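Local coordinates for hypothetical protein (Staphylococcus aureus subsp. aureus, PDB 1QYI), which is of unknown function but carries a HAD-like hydrolase domain, and so probably belongs to the haloacid dehalogenase superfamily of largely phosphoryl-transfer enzymes, at residues Lys144-Ala155 with Ala164-Trp174; Asn311-Gly322 with Lys333-Thr341. All coordinates share one frame; numbering follows the deposited sequence.

Contact 1. Residues Lys144-Ala155 with Ala164-Trp174; sequences KNNIYAALEEFA and ATLFSLKGALW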
loop_
_atom_site.group_PDB
_atom_site.type_symbol
_atom_site.label_atom_id
_atom_site.label_comp_id
_atom_site.label_asym_id
_atom_site.label_seq_id
_atom_site.Cartn_x
_atom_site.Cartn_y
_atom_site.Cartn_z
ATOM N N LYS A 144 -7.786 -10.243 -9.707
ATOM C CA LYS A 144 -8.162 -10.357 -8.306
ATOM C C LYS A 144 -9.342 -11.300 -8.108
ATOM O O LYS A 144 -9.251 -12.272 -7.352
ATOM C CB LYS A 144 -8.497 -8.979 -7.732
ATOM C CG LYS A 144 -8.823 -8.991 -6.245
ATOM C CD LYS A 144 -9.093 -7.580 -5.735
ATOM C CE LYS A 144 -9.711 -7.587 -4.348
ATOM N NZ LYS A 144 -9.866 -6.205 -3.841
ATOM N N ASN A 145 -10.448 -11.008 -8.787
ATOM C CA ASN A 145 -11.655 -11.825 -8.700
ATOM C C ASN A 145 -11.345 -13.311 -8.919
ATOM O O ASN A 145 -11.834 -14.181 -8.189
ATOM C CB ASN A 145 -12.685 -11.350 -9.734
ATOM C CG ASN A 145 -12.129 -11.312 -11.152
ATOM O OD1 ASN A 145 -12.883 -11.188 -12.123
ATOM N ND2 ASN A 145 -10.812 -11.410 -11.281
ATOM N N ASN A 146 -10.514 -13.584 -9.926
ATOM C CA ASN A 146 -10.098 -14.941 -10.292
ATOM C C ASN A 146 -9.238 -15.575 -9.205
ATOM O O ASN A 146 -9.333 -16.774 -8.948
ATOM C CB ASN A 146 -9.303 -14.907 -11.606
ATOM C CG ASN A 146 -10.053 -14.214 -12.724
ATOM O OD1 ASN A 146 -11.136 -14.647 -13.112
ATOM N ND2 ASN A 146 -9.481 -13.129 -13.250
ATOM N N ILE A 147 -8.385 -14.768 -8.583
ATOM C CA ILE A 147 -7.513 -15.258 -7.522
ATOM C C ILE A 147 -8.355 -15.717 -6.339
ATOM O O ILE A 147 -8.083 -16.757 -5.744
ATOM C CB ILE A 147 -6.540 -14.161 -7.046
ATOM C CG1 ILE A 147 -5.600 -13.772 -8.194
ATOM C CG2 ILE A 147 -5.758 -14.647 -5.824
ATOM C CD1 ILE A 147 -4.754 -12.557 -7.919
ATOM N N TYR A 148 -9.375 -14.935 -5.997
ATOM C CA TYR A 148 -10.257 -15.285 -4.888
ATOM C C TYR A 148 -11.056 -16.549 -5.181
ATOM O O TYR A 148 -11.382 -17.313 -4.274
ATOM C CB TYR A 148 -11.199 -14.117 -4.561
ATOM C CG TYR A 148 -10.624 -13.170 -3.537
ATOM C CD1 TYR A 148 -9.631 -12.250 -3.881
ATOM C CD2 TYR A 148 -10.995 -13.266 -2.193
ATOM C CE1 TYR A 148 -9.013 -11.457 -2.908
ATOM C CE2 TYR A 148 -10.383 -12.481 -1.218
ATOM C CZ TYR A 148 -9.392 -11.583 -1.578
ATOM O OH TYR A 148 -8.760 -10.849 -0.597
ATOM N N ALA A 149 -11.365 -16.767 -6.454
ATOM C CA ALA A 149 -12.116 -17.945 -6.867
ATOM C C ALA A 149 -11.252 -19.198 -6.702
ATOM O O ALA A 149 -11.734 -20.235 -6.250
ATOM C CB ALA A 149 -12.570 -17.800 -8.323
ATOM N N ALA A 150 -9.975 -19.098 -7.065
ATOM C CA ALA A 150 -9.055 -20.224 -6.942
ATOM C C ALA A 150 -8.898 -20.582 -5.468
ATOM O O ALA A 150 -8.914 -21.757 -5.094
ATOM C CB ALA A 150 -7.700 -19.862 -7.537
ATOM N N LEU A 151 -8.748 -19.555 -4.637
ATOM C CA LEU A 151 -8.591 -19.733 -3.199
ATOM C C LEU A 151 -9.787 -20.459 -2.599
ATOM O O LEU A 151 -9.630 -21.278 -1.693
ATOM C CB LEU A 151 -8.421 -18.370 -2.518
ATOM C CG LEU A 151 -8.626 -18.317 -1.002
ATOM C CD1 LEU A 151 -7.662 -19.266 -0.327
ATOM C CD2 LEU A 151 -8.426 -16.896 -0.504
ATOM N N GLU A 152 -10.978 -20.161 -3.111
ATOM C CA GLU A 152 -12.214 -20.778 -2.621
ATOM C C GLU A 152 -12.360 -22.240 -3.053
ATOM O O GLU A 152 -12.763 -23.099 -2.263
ATOM C CB GLU A 152 -13.415 -19.976 -3.115
ATOM C CG GLU A 152 -14.738 -20.348 -2.485
ATOM C CD GLU A 152 -15.799 -19.307 -2.766
ATOM O OE1 GLU A 152 -16.155 -19.119 -3.951
ATOM O OE2 GLU A 152 -16.267 -18.657 -1.804
ATOM N N GLU A 153 -12.032 -22.504 -4.314
ATOM C CA GLU A 153 -12.098 -23.845 -4.877
ATOM C C GLU A 153 -11.092 -24.735 -4.166
ATOM O O GLU A 153 -11.356 -25.903 -3.899
ATOM C CB GLU A 153 -11.789 -23.784 -6.381
ATOM C CG GLU A 153 -11.253 -25.077 -7.007
ATOM C CD GLU A 153 -12.337 -26.030 -7.475
ATOM O OE1 GLU A 153 -13.115 -26.526 -6.625
ATOM O OE2 GLU A 153 -12.413 -26.276 -8.705
ATOM N N PHE A 154 -9.932 -24.167 -3.864
ATOM C CA PHE A 154 -8.867 -24.890 -3.183
ATOM C C PHE A 154 -9.319 -25.325 -1.797
ATOM O O PHE A 154 -9.067 -26.455 -1.377
ATOM C CB PHE A 154 -7.645 -23.988 -3.056
ATOM C CG PHE A 154 -6.435 -24.672 -2.502
ATOM C CD1 PHE A 154 -5.733 -25.594 -3.268
ATOM C CD2 PHE A 154 -5.987 -24.382 -1.219
ATOM C CE1 PHE A 154 -4.596 -26.216 -2.766
ATOM C CE2 PHE A 154 -4.853 -24.999 -0.706
ATOM C CZ PHE A 154 -4.157 -25.918 -1.481
ATOM N N ALA A 155 -9.980 -24.420 -1.083
ATOM C CA ALA A 155 -10.461 -24.715 0.256
ATOM C C ALA A 155 -11.530 -25.807 0.250
ATOM O O ALA A 155 -11.519 -26.683 1.113
ATOM C CB ALA A 155 -11.000 -23.446 0.899
ATOM N N ALA A 164 -16.995 -22.666 2.179
ATOM C CA ALA A 164 -15.759 -21.929 1.915
ATOM C C ALA A 164 -15.979 -20.417 1.761
ATOM O O ALA A 164 -15.130 -19.723 1.195
ATOM C CB ALA A 164 -15.067 -22.490 0.665
ATOM N N THR A 165 -17.108 -19.912 2.262
ATOM C CA THR A 165 -17.413 -18.480 2.171
ATOM C C THR A 165 -16.682 -17.703 3.250
ATOM O O THR A 165 -16.732 -16.481 3.281
ATOM C CB THR A 165 -18.933 -18.185 2.319
ATOM O OG1 THR A 165 -19.437 -18.797 3.516
ATOM C CG2 THR A 165 -19.698 -18.705 1.110
ATOM N N LEU A 166 -16.011 -18.431 4.134
ATOM C CA LEU A 166 -15.253 -17.830 5.219
ATOM C C LEU A 166 -14.033 -17.138 4.618
ATOM O O LEU A 166 -13.517 -16.176 5.180
ATOM C CB LEU A 166 -14.797 -18.918 6.185
ATOM C CG LEU A 166 -14.277 -18.458 7.544
ATOM C CD1 LEU A 166 -15.466 -18.041 8.413
ATOM C CD2 LEU A 166 -13.509 -19.581 8.217
ATOM N N PHE A 167 -13.586 -17.645 3.470
ATOM C CA PHE A 167 -12.431 -17.112 2.753
ATOM C C PHE A 167 -12.815 -16.047 1.726
ATOM O O PHE A 167 -11.983 -15.611 0.928
ATOM C CB PHE A 167 -11.691 -18.247 2.030
ATOM C CG PHE A 167 -11.148 -19.306 2.944
ATOM C CD1 PHE A 167 -10.231 -18.977 3.940
ATOM C CD2 PHE A 167 -11.572 -20.628 2.823
ATOM C CE1 PHE A 167 -9.745 -19.948 4.811
ATOM C CE2 PHE A 167 -11.096 -21.609 3.690
ATOM C CZ PHE A 167 -10.182 -21.267 4.687
ATOM N N SER A 168 -14.079 -15.646 1.738
ATOM C CA SER A 168 -14.571 -14.641 0.809
ATOM C C SER A 168 -13.910 -13.287 1.028
ATOM O O SER A 168 -13.487 -12.955 2.133
ATOM C CB SER A 168 -16.086 -14.475 0.961
ATOM O OG SER A 168 -16.411 -13.880 2.221
ATOM N N LEU A 169 -13.834 -12.514 -0.047
ATOM C CA LEU A 169 -13.256 -11.187 -0.006
ATOM C C LEU A 169 -14.075 -10.319 0.956
ATOM O O LEU A 169 -15.295 -10.458 1.038
ATOM C CB LEU A 169 -13.284 -10.595 -1.410
ATOM C CG LEU A 169 -12.897 -9.128 -1.509
ATOM C CD1 LEU A 169 -11.529 -8.922 -0.873
ATOM C CD2 LEU A 169 -12.897 -8.695 -2.963
ATOM N N LYS A 170 -13.406 -9.434 1.690
ATOM C CA LYS A 170 -14.097 -8.570 2.642
ATOM C C LYS A 170 -14.905 -9.394 3.656
ATOM O O LYS A 170 -15.830 -8.886 4.294
ATOM C CB LYS A 170 -15.021 -7.600 1.891
ATOM C CG LYS A 170 -14.311 -6.447 1.183
ATOM C CD LYS A 170 -14.006 -5.316 2.159
ATOM C CE LYS A 170 -13.339 -4.127 1.470
ATOM N NZ LYS A 170 -14.105 -3.651 0.277
ATOM N N GLY A 171 -14.544 -10.666 3.807
ATOM C CA GLY A 171 -15.242 -11.532 4.744
ATOM C C GLY A 171 -14.835 -11.281 6.182
ATOM O O GLY A 171 -14.041 -10.383 6.460
ATOM N N ALA A 172 -15.381 -12.066 7.104
ATOM C CA ALA A 172 -15.040 -11.897 8.506
ATOM C C ALA A 172 -13.540 -12.122 8.713
ATOM O O ALA A 172 -12.890 -11.368 9.440
ATOM C CB ALA A 172 -15.848 -12.864 9.374
ATOM N N LEU A 173 -12.989 -13.155 8.078
ATOM C CA LEU A 173 -11.563 -13.443 8.207
ATOM C C LEU A 173 -10.762 -12.323 7.547
ATOM O O LEU A 173 -9.725 -11.909 8.062
ATOM C CB LEU A 173 -11.206 -14.772 7.528
ATOM C CG LEU A 173 -9.980 -15.593 7.976
ATOM C CD1 LEU A 173 -9.382 -16.234 6.743
ATOM C CD2 LEU A 173 -8.938 -14.741 8.687
ATOM N N TRP A 174 -11.249 -11.838 6.405
ATOM C CA TRP A 174 -10.570 -10.772 5.673
ATOM C C TRP A 174 -10.526 -9.495 6.509
ATOM O O TRP A 174 -9.546 -8.747 6.478
ATOM C CB TRP A 174 -11.293 -10.478 4.355
ATOM C CG TRP A 174 -10.540 -9.521 3.464
ATOM C CD1 TRP A 174 -9.619 -9.846 2.513
ATOM C CD2 TRP A 174 -10.604 -8.088 3.491
ATOM N NE1 TRP A 174 -9.107 -8.711 1.938
ATOM C CE2 TRP A 174 -9.696 -7.627 2.503
ATOM C CE3 TRP A 174 -11.343 -7.162 4.227
ATOM C CZ2 TRP A 174 -9.504 -6.243 2.262
ATOM C CZ3 TRP A 174 -11.145 -5.802 3.981
ATOM C CH2 TRP A 174 -10.240 -5.359 2.996
#
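In the helix-loop-helix unit of helix 144-158 and helix 172-195, the connecting loop runs back along the first helix, and Tyr-148 packs on Leu-169 of that loop in a largely apolar contact. The leucine lies over one face of the tyrosine ring, the two side chains meeting at about a right angle. Leu-169 CB sits 3.5 Å from Tyr-148 CE2, and the branch CD1 reaches forward to 3.5 Å from CZ of the same ring. With CG anti to the backbone N (chi1 172°), Leu-169 also sends CD1 over a face of the Trp-174 indole and CD2 to Lys-144, whose CE lies 3.6 Å away. A single leucine is thus wedged among a phenol, an indole and an aliphatic lysine chain. Trp-174 comes to the edge of the tyrosine ring, with NE1 3.3 Å from Tyr-148 OH.

Further along, Phe-167 extends the packing. Its CE2 touches Ala-155 CB at 3.3 Å, a tight approach, while its CB faces Leu-151 CG. The extended chain of Glu-152 touches Ala-164, with Glu-152 CG 3.8 Å from Ala-164 CB. The loop itself is braced by Ser-168, whose OG donates to Thr-165 O at 2.8 Å, on the same face of that carbonyl as the Ser-168 N-H. A type II turn, Ser-168 to Gly-171, then leads to the helix, with Gly-171 as N-cap.

Asp-79 of helix 77-93 gathers the polar ends: a salt bridge from Lys-144, a hydrogen bond from Trp-174 NE1 and a weak one with Tyr-148 OH. The same helix meets Leu-151 through Ile-83 and Phe-167 through Ile-90, while Phe-136 of helix 134-137 also lies against Leu-151, so both helices border the contact.

Contact 2. Residues Asn311-Gly322 with Lys333-Thr341; sequences NIVNKDDVFIVG and KIGATFIGT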
loop_
_atom_site.group_PDB
_atom_site.type_symbol
_atom_site.label_atom_id
_atom_site.label_comp_id
_atom_site.label_asym_id
_atom_site.label_seq_id
_atom_site.Cartn_x
_atom_site.Cartn_y
_atom_site.Cartn_z
ATOM N N ASN A 311 -5.498 20.370 -20.784
ATOM C CA ASN A 311 -4.582 21.498 -20.988
ATOM C C ASN A 311 -5.015 22.782 -20.274
ATOM O O ASN A 311 -5.234 23.806 -20.910
ATOM C CB ASN A 311 -4.445 21.766 -22.486
ATOM C CG ASN A 311 -3.303 22.705 -22.802
ATOM O OD1 ASN A 311 -3.242 23.284 -23.889
ATOM N ND2 ASN A 311 -2.374 22.853 -21.853
ATOM N N ILE A 312 -5.123 22.728 -18.954
ATOM C CA ILE A 312 -5.548 23.887 -18.196
ATOM C C ILE A 312 -4.375 24.683 -17.626
ATOM O O ILE A 312 -4.577 25.673 -16.922
ATOM C CB ILE A 312 -6.467 23.470 -17.041
ATOM C CG1 ILE A 312 -5.732 22.488 -16.121
ATOM C CG2 ILE A 312 -7.739 22.854 -17.601
ATOM C CD1 ILE A 312 -6.418 22.244 -14.792
ATOM N N VAL A 313 -3.152 24.249 -17.919
ATOM C CA VAL A 313 -1.968 24.939 -17.413
ATOM C C VAL A 313 -0.857 24.992 -18.455
ATOM O O VAL A 313 -0.792 24.151 -19.350
ATOM C CB VAL A 313 -1.409 24.238 -16.139
ATOM C CG1 VAL A 313 -2.490 24.159 -15.062
ATOM C CG2 VAL A 313 -0.897 22.842 -16.485
ATOM N N ASN A 314 0.008 25.994 -18.341
ATOM C CA ASN A 314 1.121 26.115 -19.267
ATOM C C ASN A 314 2.254 25.211 -18.823
ATOM O O ASN A 314 2.450 24.969 -17.630
ATOM C CB ASN A 314 1.635 27.559 -19.360
ATOM C CG ASN A 314 0.674 28.480 -20.095
ATOM O OD1 ASN A 314 0.105 28.116 -21.132
ATOM N ND2 ASN A 314 0.508 29.693 -19.575
ATOM N N LYS A 315 3.007 24.741 -19.806
ATOM C CA LYS A 315 4.133 23.847 -19.605
ATOM C C LYS A 315 5.191 24.360 -18.621
ATOM O O LYS A 315 5.862 23.563 -17.968
ATOM C CB LYS A 315 4.777 23.581 -20.962
ATOM C CG LYS A 315 5.394 22.220 -21.120
ATOM C CD LYS A 315 4.358 21.129 -20.930
ATOM C CE LYS A 315 4.682 19.906 -21.788
ATOM N NZ LYS A 315 6.119 19.478 -21.678
ATOM N N ASP A 316 5.342 25.677 -18.510
ATOM C CA ASP A 316 6.347 26.243 -17.614
ATOM C C ASP A 316 5.851 26.651 -16.246
ATOM O O ASP A 316 6.620 27.157 -15.424
ATOM C CB ASP A 316 7.021 27.465 -18.245
ATOM C CG ASP A 316 8.282 27.105 -18.993
ATOM O OD1 ASP A 316 8.939 26.110 -18.603
ATOM O OD2 ASP A 316 8.638 27.827 -19.948
ATOM N N ASP A 317 4.578 26.421 -15.978
ATOM C CA ASP A 317 4.027 26.843 -14.697
ATOM C C ASP A 317 3.801 25.710 -13.689
ATOM O O ASP A 317 3.640 25.951 -12.487
ATOM C CB ASP A 317 2.740 27.615 -14.963
ATOM C CG ASP A 317 2.928 28.678 -16.030
ATOM O OD1 ASP A 317 4.014 29.301 -16.055
ATOM O OD2 ASP A 317 2.007 28.903 -16.842
ATOM N N VAL A 318 3.803 24.476 -14.183
ATOM C CA VAL A 318 3.616 23.323 -13.323
ATOM C C VAL A 318 4.538 22.181 -13.723
ATOM O O VAL A 318 4.613 21.808 -14.891
ATOM C CB VAL A 318 2.151 22.841 -13.353
ATOM C CG1 VAL A 318 1.940 21.735 -12.311
ATOM C CG2 VAL A 318 1.206 24.010 -13.094
ATOM N N PHE A 319 5.242 21.647 -12.727
ATOM C CA PHE A 319 6.182 20.539 -12.885
ATOM C C PHE A 319 5.758 19.400 -11.955
ATOM O O PHE A 319 5.826 19.516 -10.723
ATOM C CB PHE A 319 7.593 20.963 -12.481
ATOM C CG PHE A 319 8.191 22.015 -13.361
ATOM C CD1 PHE A 319 8.635 21.701 -14.638
ATOM C CD2 PHE A 319 8.292 23.329 -12.920
ATOM C CE1 PHE A 319 9.173 22.673 -15.455
ATOM C CE2 PHE A 319 8.828 24.302 -13.732
ATOM C CZ PHE A 319 9.267 23.974 -15.007
ATOM N N ILE A 320 5.340 18.291 -12.545
ATOM C CA ILE A 320 4.926 17.140 -11.770
ATOM C C ILE A 320 6.124 16.211 -11.624
ATOM O O ILE A 320 6.743 15.818 -12.613
ATOM C CB ILE A 320 3.750 16.431 -12.450
ATOM C CG1 ILE A 320 2.491 17.271 -12.253
ATOM C CG2 ILE A 320 3.581 15.037 -11.883
ATOM C CD1 ILE A 320 1.257 16.717 -12.936
ATOM N N VAL A 321 6.438 15.882 -10.371
ATOM C CA VAL A 321 7.567 15.026 -10.006
ATOM C C VAL A 321 7.080 13.693 -9.450
ATOM O O VAL A 321 6.599 13.603 -8.313
ATOM C CB VAL A 321 8.461 15.718 -8.934
ATOM C CG1 VAL A 321 9.585 14.787 -8.486
ATOM C CG2 VAL A 321 9.027 17.016 -9.485
ATOM N N GLY A 322 7.213 12.654 -10.261
ATOM C CA GLY A 322 6.772 11.350 -9.827
ATOM C C GLY A 322 7.562 10.249 -10.480
ATOM O O GLY A 322 8.511 10.495 -11.218
ATOM N N LYS A 333 -1.866 15.341 -19.639
ATOM C CA LYS A 333 -3.297 15.652 -19.692
ATOM C C LYS A 333 -3.623 17.114 -19.419
ATOM O O LYS A 333 -4.299 17.763 -20.215
ATOM C CB LYS A 333 -4.065 14.781 -18.686
ATOM C CG LYS A 333 -5.466 15.303 -18.340
ATOM C CD LYS A 333 -6.386 15.384 -19.554
ATOM C CE LYS A 333 -7.119 14.068 -19.791
ATOM N NZ LYS A 333 -7.989 13.701 -18.638
ATOM N N ILE A 334 -3.160 17.611 -18.274
ATOM C CA ILE A 334 -3.408 18.994 -17.850
ATOM C C ILE A 334 -2.446 19.985 -18.489
ATOM O O ILE A 334 -2.590 21.192 -18.313
ATOM C CB ILE A 334 -3.268 19.165 -16.321
ATOM C CG1 ILE A 334 -1.790 19.043 -15.922
ATOM C CG2 ILE A 334 -4.121 18.140 -15.609
ATOM C CD1 ILE A 334 -1.528 19.290 -14.440
ATOM N N GLY A 335 -1.451 19.475 -19.207
ATOM C CA GLY A 335 -0.493 20.348 -19.861
ATOM C C GLY A 335 0.699 20.761 -19.013
ATOM O O GLY A 335 1.328 21.780 -19.290
ATOM N N ALA A 336 1.030 19.980 -17.989
ATOM C CA ALA A 336 2.166 20.319 -17.138
ATOM C C ALA A 336 3.433 19.581 -17.545
ATOM O O ALA A 336 3.380 18.528 -18.186
ATOM C CB ALA A 336 1.837 20.015 -15.688
ATOM N N THR A 337 4.580 20.142 -17.174
ATOM C CA THR A 337 5.850 19.504 -17.489
ATOM C C THR A 337 6.031 18.315 -16.559
ATOM O O THR A 337 5.799 18.416 -15.350
ATOM C CB THR A 337 7.038 20.474 -17.310
ATOM O OG1 THR A 337 7.043 21.425 -18.385
ATOM C CG2 THR A 337 8.360 19.713 -17.310
ATOM N N PHE A 338 6.431 17.179 -17.124
ATOM C CA PHE A 338 6.626 15.979 -16.320
ATOM C C PHE A 338 8.095 15.593 -16.167
ATOM O O PHE A 338 8.853 15.588 -17.130
ATOM C CB PHE A 338 5.859 14.793 -16.922
ATOM C CG PHE A 338 6.041 13.509 -16.152
ATOM C CD1 PHE A 338 5.420 13.330 -14.905
ATOM C CD2 PHE A 338 6.889 12.508 -16.637
ATOM C CE1 PHE A 338 5.643 12.179 -14.154
ATOM C CE2 PHE A 338 7.124 11.352 -15.898
ATOM C CZ PHE A 338 6.501 11.180 -14.646
ATOM N N ILE A 339 8.487 15.283 -14.938
ATOM C CA ILE A 339 9.840 14.864 -14.662
ATOM C C ILE A 339 9.782 13.584 -13.838
ATOM O O ILE A 339 9.357 13.591 -12.684
ATOM C CB ILE A 339 10.665 15.975 -13.957
ATOM C CG1 ILE A 339 11.847 15.325 -13.207
ATOM C CG2 ILE A 339 9.781 16.814 -13.068
ATOM C CD1 ILE A 339 12.841 16.306 -12.649
ATOM N N GLY A 340 10.188 12.479 -14.465
ATOM C CA GLY A 340 10.158 11.176 -13.815
ATOM C C GLY A 340 11.376 10.810 -12.988
ATOM O O GLY A 340 12.511 11.138 -13.347
ATOM N N THR A 341 11.136 10.121 -11.876
ATOM C CA THR A 341 12.216 9.690 -10.991
ATOM C C THR A 341 12.429 8.198 -11.119
ATOM O O THR A 341 11.494 7.466 -11.416
ATOM C CB THR A 341 11.908 9.998 -9.531
ATOM O OG1 THR A 341 11.248 11.265 -9.438
ATOM C CG2 THR A 341 13.201 10.069 -8.738
HETATM O O HOH W 1 0.538 22.694 -21.890
#
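Gly-322 O is gripped by consecutive residues of the neighbouring strand: Thr-341 N donates to it at 2.7 Å, tilted 24° from the carbonyl plane, and Thr-341 OG1 adds a weak bond. Gly-340 CA lies 3.1 Å from Gly-322 O in a CA-H...O contact. This is the C-terminal end of a parallel ladder in which Ile-320 N bonds to Thr-337 O at 2.8 Å and Ile-339 N to Ile-320 O at 3.0 Å.

On one face Thr-337 CG2 meets the edge of the Phe-319 ring at CD1, and Val-321 lies beside Ile-339. On the other, Ile-320 CG2 abuts the edge of the Phe-338 ring, 3.9 Å from Phe-338 CD1, while Ile-320 CD1 meets Ile-334 CD1 tip to tip at 4.1 Å. Before the strands, Ile-334 O accepts from Val-313 N at 3.1 Å, tying the incoming loop to the helix end, where Gly-335 turns the chain with positive phi (87°).

The pair forms a beta-alpha-beta crossover with helix 325-334, which covers Ile-320 and Phe-338. Strand 318-322 is flanked on its other side by strand 3-6, and strand 337-341 by strand 361-363.

How the contacts relate
Contacts 1 and 2 belong to different parts of the chain, on opposite sides of its centre: their centres lie 42 Å apart and their nearest atoms about 25 Å. Contact 2 joins two neighbouring strands of the parallel Rossmann-like core, where strand 318-322 runs into a GDSLAD sequence resembling HAD motif IV, next to strand 3-6 and its following DVDG sequence, which resembles motif I. A HAD-type active site would therefore probably lie at the C-terminal ends of these strands. Contact 1 lies in the helical insertion between strands 3-6 and 233-237, a position consistent with a HAD cap. The two illustrate sheet registration by backbone bonds versus side-chain packing of a loop against a helix.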